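Local atomic coordinates of argininosuccinate lyase (Chelativorans sp., PDB entry 6RXA), a protein that acts as a carbon-nitrogen lyase (EDDS lyase) of the aspartase/fumarase superfamily and probably also cleaves argininosuccinate into fumarate and arginine. Residues P20-L25 / A274-T279; S44-A49 / A217-D222; A118-F123 / R324-P329; A201-T206 / N227-V232; H237-A242 / V307-S312. The protein carries 2 engineered substitutions. One frame throughout, in Å; residues are numbered along the deposited sequence.

Interaction 1 (P20-L25 / A274-T279)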
# COMPACT_ATOMS: atom_id res chain seq x y z
N PRO A 20 12.22 20.41 -23.05
CA PRO A 20 11.59 19.17 -23.54
C PRO A 20 11.35 18.16 -22.44
O PRO A 20 10.32 17.49 -22.43
CB PRO A 20 12.59 18.65 -24.58
CG PRO A 20 13.42 19.84 -24.95
CD PRO A 20 13.47 20.74 -23.76
N GLU A 21 12.29 18.05 -21.48
CA GLU A 21 12.12 17.10 -20.40
C GLU A 21 10.94 17.47 -19.51
O GLU A 21 10.25 16.59 -18.97
CB GLU A 21 13.40 17.04 -19.57
CG GLU A 21 14.65 16.69 -20.34
CD GLU A 21 15.43 17.91 -20.79
OE1 GLU A 21 14.83 18.98 -21.06
OE2 GLU A 21 16.67 17.79 -20.89
N PHE A 22 10.69 18.77 -19.35
CA PHE A 22 9.54 19.25 -18.58
C PHE A 22 8.26 18.93 -19.33
O PHE A 22 7.30 18.44 -18.75
CB PHE A 22 9.74 20.75 -18.36
CG PHE A 22 8.70 21.43 -17.51
CD1 PHE A 22 7.95 20.74 -16.57
CD2 PHE A 22 8.47 22.79 -17.67
CE1 PHE A 22 6.99 21.43 -15.79
CE2 PHE A 22 7.52 23.46 -16.91
CZ PHE A 22 6.79 22.77 -15.97
N GLN A 23 8.26 19.17 -20.64
CA GLN A 23 7.08 18.85 -21.44
C GLN A 23 6.74 17.36 -21.37
O GLN A 23 5.57 17.00 -21.44
CB GLN A 23 7.31 19.32 -22.87
CG GLN A 23 6.13 19.09 -23.81
CD GLN A 23 4.92 19.94 -23.44
OE1 GLN A 23 5.04 21.15 -23.21
NE2 GLN A 23 3.76 19.31 -23.35
N GLU A 24 7.74 16.48 -21.22
CA GLU A 24 7.47 15.05 -21.14
C GLU A 24 6.48 14.73 -20.02
O GLU A 24 5.66 13.81 -20.15
CB GLU A 24 8.76 14.25 -20.96
CG GLU A 24 9.76 14.35 -22.11
CD GLU A 24 11.04 13.55 -21.85
OE1 GLU A 24 10.92 12.44 -21.29
OE2 GLU A 24 12.15 14.05 -22.20
N LEU A 25 6.55 15.45 -18.91
CA LEU A 25 5.65 15.21 -17.79
C LEU A 25 4.19 15.48 -18.15
O LEU A 25 3.29 14.93 -17.50
CB LEU A 25 6.05 16.08 -16.59
CG LEU A 25 7.30 15.63 -15.85
CD1 LEU A 25 7.83 16.76 -14.98
CD2 LEU A 25 7.06 14.36 -15.03
N ALA A 274 14.25 28.85 -15.88
CA ALA A 274 12.93 29.22 -16.36
C ALA A 274 12.25 28.10 -17.13
O ALA A 274 11.02 27.96 -17.07
CB ALA A 274 13.04 30.44 -17.28
N SER A 275 13.02 27.30 -17.87
CA SER A 275 12.47 26.24 -18.70
C SER A 275 11.94 25.07 -17.89
O SER A 275 11.34 24.16 -18.46
CB SER A 275 13.52 25.75 -19.69
OG SER A 275 14.61 25.09 -19.06
N PHE A 276 12.15 25.07 -16.57
CA PHE A 276 11.64 24.02 -15.69
C PHE A 276 10.64 24.55 -14.67
O PHE A 276 10.27 23.82 -13.74
CB PHE A 276 12.80 23.28 -15.01
CG PHE A 276 13.49 22.33 -15.93
CD1 PHE A 276 12.94 21.09 -16.20
CD2 PHE A 276 14.64 22.70 -16.60
CE1 PHE A 276 13.55 20.23 -17.08
CE2 PHE A 276 15.25 21.83 -17.49
CZ PHE A 276 14.70 20.60 -17.73
N ALA A 277 10.15 25.77 -14.86
CA ALA A 277 9.18 26.37 -13.96
C ALA A 277 7.98 26.85 -14.76
O ALA A 277 8.08 27.14 -15.96
CB ALA A 277 9.78 27.56 -13.22
N GLY A 278 6.85 26.95 -14.08
CA GLY A 278 5.66 27.54 -14.65
C GLY A 278 5.21 28.75 -13.86
O GLY A 278 5.97 29.28 -13.04
N THR A 279 3.99 29.22 -14.09
CA THR A 279 3.46 30.33 -13.31
C THR A 279 1.99 30.04 -13.01
O THR A 279 1.50 28.94 -13.25
CB THR A 279 3.70 31.67 -14.01
OG1 THR A 279 3.40 32.75 -13.12
CG2 THR A 279 2.85 31.79 -15.28
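Phe22 CG is anti to the backbone N (chi1 -176°), which sends the ring toward the backbone of 275-277. Phe276 CG lies beside its own backbone N (chi1 -76°), which starts that ring toward helix 20-25. The two rings do not stack. The Phe22 ring lies against the backbone of the other segment instead. Its CD2 comes within 3.3 Å of Ser275 O, and its CE2 within 3.8 Å of Ala277 O. One ring face carries the carbonyl group of Phe276. The Phe276 ring reaches back to the helix, where its CD1 is 3.9 Å from Phe22 CB. Farther round this ring, CZ meets Glu21 OE1 at 3.7 Å. The carboxylate plane of Glu21 is turned 50° from the ring plane. Glu21 OE2 forms a salt bridge with Arg347.

The contact joins the first turn of helix 20-31 to the start of the superfamily's signature loop. That loop begins at Gly278 and Thr279 and runs on to Ser280, Ser281, Lys286 and Asn288, all four seen binding succinate. Phe22 also meets Tyr26 edge-to-face. Tyr26 and Arg294, both close to the Phe22 ring, have been seen to bind fumarate.

Interaction 2 (S44-A49 / A217-D222)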
# COMPACT_ATOMS: atom_id res chain seq x y z
N SER A 44 4.56 -11.08 -31.50
CA SER A 44 4.80 -11.40 -32.91
C SER A 44 6.20 -11.96 -33.13
O SER A 44 6.39 -12.86 -33.96
CB SER A 44 4.56 -10.16 -33.78
OG SER A 44 3.18 -9.91 -33.94
N GLN A 45 7.19 -11.43 -32.41
CA GLN A 45 8.53 -12.00 -32.46
C GLN A 45 8.54 -13.41 -31.89
O GLN A 45 9.21 -14.30 -32.44
CB GLN A 45 9.50 -11.10 -31.69
CG GLN A 45 9.77 -9.79 -32.39
CD GLN A 45 10.43 -9.97 -33.74
OE1 GLN A 45 11.59 -10.38 -33.83
NE2 GLN A 45 9.69 -9.67 -34.81
N ILE A 46 7.79 -13.64 -30.82
CA ILE A 46 7.71 -14.99 -30.24
C ILE A 46 7.13 -15.98 -31.24
O ILE A 46 7.62 -17.11 -31.35
CB ILE A 46 6.93 -14.95 -28.91
CG1 ILE A 46 7.74 -14.18 -27.86
CG2 ILE A 46 6.55 -16.35 -28.47
CD1 ILE A 46 6.92 -13.80 -26.63
N HIS A 47 6.09 -15.58 -31.97
CA HIS A 47 5.54 -16.50 -32.97
C HIS A 47 6.61 -16.92 -33.96
O HIS A 47 6.71 -18.10 -34.33
CB HIS A 47 4.39 -15.85 -33.74
CG HIS A 47 3.26 -15.39 -32.89
ND1 HIS A 47 2.89 -16.04 -31.73
CD2 HIS A 47 2.41 -14.34 -33.02
CE1 HIS A 47 1.87 -15.40 -31.18
NE2 HIS A 47 1.56 -14.37 -31.94
N ARG A 48 7.42 -15.97 -34.42
CA ARG A 48 8.47 -16.28 -35.38
C ARG A 48 9.52 -17.20 -34.76
O ARG A 48 9.93 -18.19 -35.38
CB ARG A 48 9.10 -14.98 -35.87
CG ARG A 48 8.17 -14.17 -36.77
CD ARG A 48 8.79 -12.85 -37.18
NE ARG A 48 7.98 -12.18 -38.19
CZ ARG A 48 6.85 -11.51 -37.93
NH1 ARG A 48 6.40 -11.42 -36.69
NH2 ARG A 48 6.18 -10.94 -38.91
N ALA A 49 9.97 -16.89 -33.54
CA ALA A 49 10.99 -17.73 -32.91
C ALA A 49 10.47 -19.13 -32.64
O ALA A 49 11.19 -20.12 -32.84
CB ALA A 49 11.47 -17.08 -31.61
N ALA A 217 17.36 -18.45 -27.16
CA ALA A 217 18.44 -17.74 -27.83
C ALA A 217 17.92 -16.84 -28.93
O ALA A 217 18.39 -15.71 -29.10
CB ALA A 217 19.43 -18.76 -28.38
N LEU A 218 16.96 -17.33 -29.72
CA LEU A 218 16.41 -16.53 -30.81
C LEU A 218 15.75 -15.25 -30.31
O LEU A 218 15.67 -14.27 -31.06
CB LEU A 218 15.41 -17.38 -31.59
CG LEU A 218 16.02 -18.43 -32.53
CD1 LEU A 218 14.93 -19.40 -32.98
CD2 LEU A 218 16.69 -17.75 -33.71
N LEU A 219 15.26 -15.25 -29.07
CA LEU A 219 14.57 -14.12 -28.48
C LEU A 219 15.46 -13.32 -27.53
O LEU A 219 14.96 -12.46 -26.82
CB LEU A 219 13.30 -14.58 -27.76
CG LEU A 219 12.25 -15.18 -28.70
CD1 LEU A 219 11.21 -15.93 -27.90
CD2 LEU A 219 11.58 -14.11 -29.54
N GLY A 220 16.76 -13.60 -27.51
CA GLY A 220 17.68 -12.79 -26.73
C GLY A 220 17.74 -13.07 -25.25
O GLY A 220 18.40 -12.32 -24.52
N PHE A 221 17.07 -14.11 -24.76
CA PHE A 221 17.13 -14.41 -23.33
C PHE A 221 18.48 -15.02 -22.98
O PHE A 221 19.14 -15.64 -23.82
CB PHE A 221 16.01 -15.37 -22.96
CG PHE A 221 14.64 -14.76 -22.97
CD1 PHE A 221 14.18 -14.04 -21.89
CD2 PHE A 221 13.78 -14.96 -24.04
CE1 PHE A 221 12.91 -13.50 -21.88
CE2 PHE A 221 12.50 -14.43 -24.03
CZ PHE A 221 12.06 -13.70 -22.95
N ASP A 222 18.88 -14.86 -21.72
CA ASP A 222 20.19 -15.32 -21.24
C ASP A 222 20.13 -16.67 -20.54
O ASP A 222 21.18 -17.20 -20.16
CB ASP A 222 20.82 -14.28 -20.32
CG ASP A 222 21.26 -13.03 -21.06
OD1 ASP A 222 21.62 -13.15 -22.24
OD2 ASP A 222 21.24 -11.94 -20.45
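Ala49 and Leu219 touch through aliphatic groups, while the flat groups of both segments turn to other partners. The Arg48 guanidinium has the carbonyl carbon of Ser44 at its edge, in plane. Its NH1 makes a weak bond of 3.1 Å to Ser44 O, bent to 137°, and its NH2 forms a salt bridge with Asp76. The Phe221 ring makes a cation-pi contact with Arg125, and His47 meets the ring of Tyr91.

The contact itself is carried by aliphatic carbons. Ala49 CB lies 3.6 Å from Leu219 CG, and about as close to its CD2. Ala49 CB also meets Leu218 CB at 4.0 Å. Leu219 CG is anti to the carbonyl carbon (chi1 -65°), and its two methyls go to different partners. CD1 meets Ile46 CG1 at 3.9 Å. CD2 reaches Gln45 O at 3.8 Å. The side chains of Ile46 and Leu219 cross at about a right angle. Leu198 lies against both of them. Ile46 also packs on helix 112-147, and Ala49 on Leu486 of helix 451-500.

Helix 212-218 ends here. Gly220, with positive phi, is the C-prime residue of a Schellman motif, with its N 3.1 Å from Ala217 O and Phe221 N bonded to Ser216 O. The arrangement is that of a Schellman-capped helix end, where the last helical residue, Leu218, and Leu219 just beyond it pack on helix 35-56 of the mainly helical fold.

Interaction 3 (A118-F123 / R324-P329)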
# COMPACT_ATOMS: atom_id res chain seq x y z
N ALA A 118 6.24 -14.80 -21.50
CA ALA A 118 7.43 -14.44 -22.27
C ALA A 118 7.30 -13.06 -22.90
O ALA A 118 8.26 -12.27 -22.88
CB ALA A 118 7.69 -15.49 -23.35
N GLY A 119 6.14 -12.74 -23.49
CA GLY A 119 5.99 -11.43 -24.11
C GLY A 119 6.08 -10.30 -23.10
O GLY A 119 6.68 -9.26 -23.37
N LYS A 120 5.47 -10.49 -21.93
CA LYS A 120 5.58 -9.49 -20.87
C LYS A 120 7.03 -9.30 -20.44
O LYS A 120 7.48 -8.17 -20.23
CB LYS A 120 4.74 -9.90 -19.65
CG LYS A 120 4.80 -8.92 -18.43
CD LYS A 120 3.93 -7.67 -18.67
CE LYS A 120 4.09 -6.58 -17.62
NZ LYS A 120 3.50 -6.98 -16.31
N ARG A 121 7.78 -10.40 -20.34
CA ARG A 121 9.19 -10.31 -20.00
C ARG A 121 9.98 -9.54 -21.06
O ARG A 121 10.87 -8.74 -20.73
CB ARG A 121 9.79 -11.70 -19.79
CG ARG A 121 9.43 -12.39 -18.48
CD ARG A 121 9.86 -13.86 -18.53
NE ARG A 121 9.64 -14.52 -17.25
CZ ARG A 121 10.49 -14.47 -16.23
NH1 ARG A 121 11.62 -13.80 -16.34
NH2 ARG A 121 10.19 -15.09 -15.10
N MET A 122 9.69 -9.78 -22.35
CA MET A 122 10.42 -9.05 -23.38
C MET A 122 10.10 -7.56 -23.34
O MET A 122 10.99 -6.72 -23.52
CB MET A 122 10.07 -9.63 -24.75
CG MET A 122 10.57 -11.04 -24.96
SD MET A 122 10.15 -11.69 -26.60
CE MET A 122 11.35 -10.86 -27.62
N PHE A 123 8.84 -7.22 -23.09
CA PHE A 123 8.46 -5.83 -22.91
C PHE A 123 9.17 -5.22 -21.71
O PHE A 123 9.80 -4.16 -21.83
CB PHE A 123 6.94 -5.72 -22.74
CG PHE A 123 6.48 -4.39 -22.24
CD1 PHE A 123 6.61 -3.26 -23.03
CD2 PHE A 123 5.94 -4.26 -20.97
CE1 PHE A 123 6.22 -2.02 -22.55
CE2 PHE A 123 5.53 -3.02 -20.50
CZ PHE A 123 5.67 -1.92 -21.29
N ARG A 324 -3.73 -11.85 -11.72
CA ARG A 324 -2.53 -11.13 -11.34
C ARG A 324 -2.51 -9.74 -11.97
O ARG A 324 -2.85 -9.57 -13.14
CB ARG A 324 -1.29 -11.92 -11.77
CG ARG A 324 -1.12 -13.23 -11.00
CD ARG A 324 0.01 -14.10 -11.53
NE ARG A 324 -0.27 -14.51 -12.91
CZ ARG A 324 0.48 -15.32 -13.64
NH1 ARG A 324 1.58 -15.86 -13.14
NH2 ARG A 324 0.13 -15.60 -14.88
N VAL A 325 -2.11 -8.76 -11.18
CA VAL A 325 -1.96 -7.38 -11.63
C VAL A 325 -0.62 -7.21 -12.33
O VAL A 325 0.39 -7.83 -11.95
CB VAL A 325 -2.15 -6.42 -10.44
CG1 VAL A 325 -1.84 -4.98 -10.79
CG2 VAL A 325 -3.59 -6.53 -9.92
N GLU A 326 -0.62 -6.38 -13.36
CA GLU A 326 0.52 -6.18 -14.24
C GLU A 326 1.20 -4.84 -13.95
O GLU A 326 0.61 -3.93 -13.34
CB GLU A 326 0.06 -6.21 -15.70
CG GLU A 326 -0.45 -7.58 -16.15
CD GLU A 326 -1.67 -7.52 -17.06
OE1 GLU A 326 -2.57 -6.68 -16.83
OE2 GLU A 326 -1.75 -8.33 -18.00
N LEU A 327 2.45 -4.72 -14.41
CA LEU A 327 3.13 -3.43 -14.47
C LEU A 327 2.90 -2.85 -15.86
O LEU A 327 3.30 -3.45 -16.86
CB LEU A 327 4.62 -3.59 -14.22
CG LEU A 327 5.43 -2.28 -14.18
CD1 LEU A 327 4.89 -1.29 -13.15
CD2 LEU A 327 6.92 -2.59 -13.91
N GLU A 328 2.23 -1.71 -15.92
CA GLU A 328 1.71 -1.21 -17.18
C GLU A 328 2.59 -0.14 -17.79
O GLU A 328 3.33 0.57 -17.10
CB GLU A 328 0.30 -0.67 -16.96
CG GLU A 328 -0.60 -1.72 -16.33
CD GLU A 328 -2.05 -1.56 -16.68
OE1 GLU A 328 -2.88 -1.49 -15.75
OE2 GLU A 328 -2.36 -1.53 -17.88
N PRO A 329 2.50 0.02 -19.11
CA PRO A 329 3.35 1.01 -19.79
C PRO A 329 3.26 2.41 -19.21
O PRO A 329 4.29 3.09 -19.08
CB PRO A 329 2.85 0.95 -21.24
CG PRO A 329 2.34 -0.45 -21.40
CD PRO A 329 1.72 -0.80 -20.06
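Glu326 touches Lys120 across this contact, but its OE1 forms a salt bridge with Lys297 of the second subunit. Both side chains are modelled in two conformations, so the details of their meeting are doubtful.

In the conformer described, Lys120 NZ is 5.7 Å from Glu326 OE2, and the opposite charges are near each other without meeting. The Lys120 chain leaves the helix with CG anti to the backbone N (chi1 179°), then bends at chi2 and again at chi4. Its end lies against the backbone of 324-329. CE is 3.3 Å from Leu327 O. NZ is 3.6 Å from Glu326 CB and close to Leu327 N, a second donor with which it forms no bond.

Helix 112-147 is one of the long helices of the bundle that is the core of the aspartase/fumarase fold. The segment 324-329 is the linker from helix 303-314 into helix 329-348, and Glu328 takes the N-cap position of the latter.

One turn after Lys120, Phe123 meets the first residue of that helix. Its CZ is 3.6 Å from Pro329 CG, and the two side chains cross at about a right angle. Leu327 O lies near the ring plane, at the edge, 4.3 Å from CE2. Phe123 and Pro329 both pack on Ala38 of helix 35-56. Leu327 turns to Val238 and His241 of helix 236-262.

Interaction 4 (A201-T206 / N227-V232)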
# COMPACT_ATOMS: atom_id res chain seq x y z
N ALA A 201 4.52 -24.30 -21.94
CA ALA A 201 3.19 -24.50 -22.52
C ALA A 201 2.14 -24.07 -21.50
O ALA A 201 2.22 -22.94 -20.99
CB ALA A 201 3.05 -25.90 -23.09
N ALA A 202 1.15 -24.91 -21.17
CA ALA A 202 0.08 -24.49 -20.27
C ALA A 202 0.59 -24.28 -18.85
O ALA A 202 0.06 -23.42 -18.14
CB ALA A 202 -1.02 -25.55 -20.26
N THR A 203 1.59 -25.06 -18.44
CA THR A 203 2.09 -25.11 -17.07
C THR A 203 2.86 -26.40 -16.80
O THR A 203 3.48 -26.53 -15.75
CB THR A 203 0.95 -25.03 -16.04
OG1 THR A 203 1.49 -25.04 -14.71
CG2 THR A 203 -0.01 -26.23 -16.21
N ALA A 204 2.81 -27.38 -17.72
CA ALA A 204 3.41 -28.69 -17.48
C ALA A 204 4.31 -29.14 -18.62
O ALA A 204 4.63 -30.33 -18.72
CB ALA A 204 2.32 -29.75 -17.23
N GLY A 205 4.75 -28.24 -19.49
CA GLY A 205 5.50 -28.67 -20.64
C GLY A 205 4.63 -29.37 -21.66
O GLY A 205 3.42 -29.12 -21.76
N THR A 206 5.25 -30.24 -22.44
CA THR A 206 4.60 -30.83 -23.60
C THR A 206 5.34 -32.09 -24.00
O THR A 206 6.53 -32.23 -23.74
CB THR A 206 4.57 -29.83 -24.76
OG1 THR A 206 3.98 -30.45 -25.92
CG2 THR A 206 5.96 -29.36 -25.13
N ASN A 227 11.59 -24.75 -14.45
CA ASN A 227 10.38 -25.48 -14.10
C ASN A 227 9.16 -24.87 -14.79
O ASN A 227 8.99 -23.65 -14.81
CB ASN A 227 10.22 -25.48 -12.58
CG ASN A 227 8.98 -26.20 -12.15
OD1 ASN A 227 7.89 -25.62 -12.18
ND2 ASN A 227 9.12 -27.46 -11.72
N SER A 228 8.35 -25.75 -15.39
CA SER A 228 7.24 -25.29 -16.22
C SER A 228 6.16 -24.56 -15.43
O SER A 228 5.52 -23.65 -15.96
CB SER A 228 6.62 -26.46 -16.98
OG SER A 228 6.15 -27.45 -16.08
N ILE A 229 5.93 -24.95 -14.17
CA ILE A 229 5.00 -24.19 -13.34
C ILE A 229 5.57 -22.81 -13.06
O ILE A 229 4.88 -21.79 -13.21
CB ILE A 229 4.66 -24.94 -12.04
CG1 ILE A 229 3.88 -26.21 -12.33
CG2 ILE A 229 3.88 -24.02 -11.09
CD1 ILE A 229 3.99 -27.22 -11.20
N GLU A 230 6.84 -22.74 -12.67
CA GLU A 230 7.46 -21.43 -12.46
C GLU A 230 7.40 -20.60 -13.73
O GLU A 230 7.25 -19.37 -13.66
CB GLU A 230 8.89 -21.62 -11.96
CG GLU A 230 9.66 -20.34 -11.66
CD GLU A 230 9.12 -19.54 -10.48
OE1 GLU A 230 8.03 -19.85 -9.95
OE2 GLU A 230 9.82 -18.59 -10.08
N GLY A 231 7.49 -21.24 -14.89
CA GLY A 231 7.44 -20.51 -16.15
C GLY A 231 6.14 -19.75 -16.36
O GLY A 231 6.14 -18.67 -16.95
N VAL A 232 5.02 -20.31 -15.91
CA VAL A 232 3.73 -19.63 -16.08
C VAL A 232 3.19 -18.96 -14.83
O VAL A 232 2.48 -17.95 -14.91
CB VAL A 232 2.65 -20.56 -16.70
CG1 VAL A 232 3.10 -21.05 -18.08
CG2 VAL A 232 2.29 -21.72 -15.76
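Ser228 and Thr203 meet by a short polar contact. Ser228 OG takes the crowded position between its backbone N and carbonyl carbon (chi1 59°), 2.8 Å from Thr203 O. Gly447 O of the third subunit is a second partner of this hydroxyl.

Thr203 OG1 is anti to the backbone N (chi1 -178°). It is 3.6 Å from Ile229 CG1, and these side chains lie side by side, pointing the same way. Val232 crosses Thr203 at about a right angle, with CG2 3.6 Å from Thr203 CB. Its other branch, CG1, reaches Ala201 O at 3.6 Å.

The loop thus packs on the short helix 228-233. Asn227 is the N-cap: its OD1 accepts from Glu230 N at 3.1 Å, in the carbonyl plane and on a lone pair. A weak bond from Ile229 N joins it.

An alanine in place of Val232 would lose the contacts of CG2 with Thr203 and of CG1 with Ala201 O, and would probably open a gap that leaves the loop at 201-203 less firmly packed. That part of the loop borders the active site: Ala202 O accepts from Asn113, seen binding succinate. Thr203 also packs on Val156 of the third subunit.

Interaction 5 (H237-A242 / V307-S312)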
# COMPACT_ATOMS: atom_id res chain seq x y z
N HIS A 237 9.33 -11.26 -10.56
CA HIS A 237 10.07 -10.25 -11.32
C HIS A 237 9.22 -9.03 -11.62
O HIS A 237 9.75 -7.92 -11.73
CB HIS A 237 10.61 -10.87 -12.61
CG HIS A 237 9.54 -11.47 -13.49
ND1 HIS A 237 8.83 -12.59 -13.13
CD2 HIS A 237 9.08 -11.11 -14.71
CE1 HIS A 237 7.97 -12.89 -14.08
NE2 HIS A 237 8.11 -12.02 -15.06
N VAL A 238 7.90 -9.21 -11.78
CA VAL A 238 7.01 -8.08 -12.02
C VAL A 238 6.88 -7.24 -10.75
O VAL A 238 6.98 -6.01 -10.78
CB VAL A 238 5.65 -8.58 -12.54
CG1 VAL A 238 4.72 -7.44 -12.86
CG2 VAL A 238 5.85 -9.47 -13.77
N ALA A 239 6.67 -7.91 -9.61
CA ALA A 239 6.66 -7.21 -8.33
C ALA A 239 7.99 -6.51 -8.08
O ALA A 239 8.01 -5.36 -7.62
CB ALA A 239 6.37 -8.21 -7.21
N GLU A 240 9.10 -7.17 -8.40
CA GLU A 240 10.41 -6.58 -8.15
C GLU A 240 10.66 -5.37 -9.04
O GLU A 240 11.23 -4.37 -8.58
CB GLU A 240 11.52 -7.62 -8.32
CG GLU A 240 12.89 -7.12 -7.95
CD GLU A 240 13.98 -8.14 -8.17
OE1 GLU A 240 13.69 -9.32 -8.43
OE2 GLU A 240 15.16 -7.77 -8.07
N HIS A 241 10.24 -5.42 -10.30
CA HIS A 241 10.35 -4.26 -11.18
C HIS A 241 9.55 -3.08 -10.61
O HIS A 241 10.05 -1.94 -10.55
CB HIS A 241 9.87 -4.68 -12.57
CG HIS A 241 10.25 -3.73 -13.66
ND1 HIS A 241 10.29 -4.11 -14.98
CD2 HIS A 241 10.60 -2.42 -13.63
CE1 HIS A 241 10.65 -3.08 -15.72
NE2 HIS A 241 10.83 -2.04 -14.93
N ALA A 242 8.33 -3.33 -10.15
CA ALA A 242 7.54 -2.29 -9.52
C ALA A 242 8.23 -1.74 -8.28
O ALA A 242 8.21 -0.52 -8.03
CB ALA A 242 6.15 -2.82 -9.17
N VAL A 307 1.79 -2.16 -4.84
CA VAL A 307 0.79 -2.73 -3.93
C VAL A 307 -0.19 -3.63 -4.66
O VAL A 307 -0.54 -4.71 -4.18
CB VAL A 307 0.11 -1.61 -3.14
CG1 VAL A 307 -1.09 -2.14 -2.35
CG2 VAL A 307 1.12 -0.93 -2.21
N GLY A 308 -0.68 -3.20 -5.82
CA GLY A 308 -1.63 -4.04 -6.55
C GLY A 308 -1.04 -5.37 -6.95
O GLY A 308 -1.69 -6.41 -6.85
N ILE A 309 0.21 -5.35 -7.44
CA ILE A 309 0.86 -6.59 -7.87
C ILE A 309 1.03 -7.52 -6.68
O ILE A 309 0.64 -8.70 -6.73
CB ILE A 309 2.20 -6.28 -8.55
CG1 ILE A 309 2.00 -5.55 -9.87
CG2 ILE A 309 2.95 -7.57 -8.80
CD1 ILE A 309 3.24 -4.79 -10.35
N LEU A 310 1.59 -7.01 -5.58
CA LEU A 310 1.80 -7.86 -4.40
C LEU A 310 0.48 -8.35 -3.81
O LEU A 310 0.40 -9.50 -3.35
CB LEU A 310 2.62 -7.14 -3.34
CG LEU A 310 4.12 -7.07 -3.61
CD1 LEU A 310 4.76 -6.05 -2.68
CD2 LEU A 310 4.80 -8.42 -3.49
N THR A 311 -0.54 -7.50 -3.77
CA THR A 311 -1.85 -7.97 -3.30
C THR A 311 -2.32 -9.15 -4.14
O THR A 311 -2.81 -10.15 -3.61
CB THR A 311 -2.87 -6.84 -3.35
OG1 THR A 311 -2.52 -5.84 -2.38
CG2 THR A 311 -4.26 -7.34 -3.03
N SER A 312 -2.19 -9.04 -5.46
CA SER A 312 -2.68 -10.10 -6.34
C SER A 312 -1.92 -11.40 -6.10
O SER A 312 -2.52 -12.49 -6.14
CB SER A 312 -2.64 -9.66 -7.81
OG SER A 312 -1.35 -9.70 -8.38
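Segments 237-242 and 307-312 are helical and nearly antiparallel, at 154°, with axes 9.2 Å apart at closest approach. The two backbones come nearest at Ala239 and Ile309, whose CA atoms are 5.9 Å apart.

Ile309 carries most of the contact. Its CG2 is anti to its own backbone N and lies over Ala239, 3.8 Å from Ala239 CB. Its other branch ends in CD1, which meets Ala242 CB at 3.7 Å and Val238 CG1 at 3.9 Å. The side chains of Val238 and Ile309 cross at about a right angle. Ile309 thus packs among Val238, Ala239 and Ala242, and Trp235 of the preceding loop also touches it. Leu310 closes one flank, its CD2 4.0 Å from Ala239 CB. An alanine in place of Ile309 would probably open a gap over Ala239 and Ala242 and leave Val238 without its partner here.

Two hydroxyls turn back to their own helix. Thr311 OG1 bonds to Val307 O at 2.9 Å from above the carbonyl plane, and Thr311 N reaches the same oxygen from the opposite face. Ser312 OG bonds to Ile309 O at 2.8 Å.

Helix 112-147 packs on Val238 and His241, and helix 168-193 on His237, Glu240 and His241. Thr311 OG1 also lies at hydrogen-bonding distance from Thr311 OG1 of the fourth subunit. Ala239 and Leu310 meet the third subunit. The pair thus lies within the helix bundle where the four subunits join.

In the fold
From the N terminus, interactions 1 to 4 open in order. Interaction 2 closes first, at 217-222, and ties helix 35-56 to the end of helix 212-218. Interaction 4 closes next, at 227-232, crossing interaction 2 and tying a loop to helix 228-233. Both are nested inside interaction 1, which joins helix 20-31 to the loop before helix 290-301. Interaction 5 pairs helices 236-262 and 303-314. It crosses interaction 1 and, like interaction 4, is nested inside interaction 3. Interaction 3 closes last, at 324-329, crossing interactions 1 and 2 and tying helix 112-147 to the linker. It touches interactions 2, 4 and 5. Interaction 1 stands apart, about 11 Å from interaction 3 between nearest atoms.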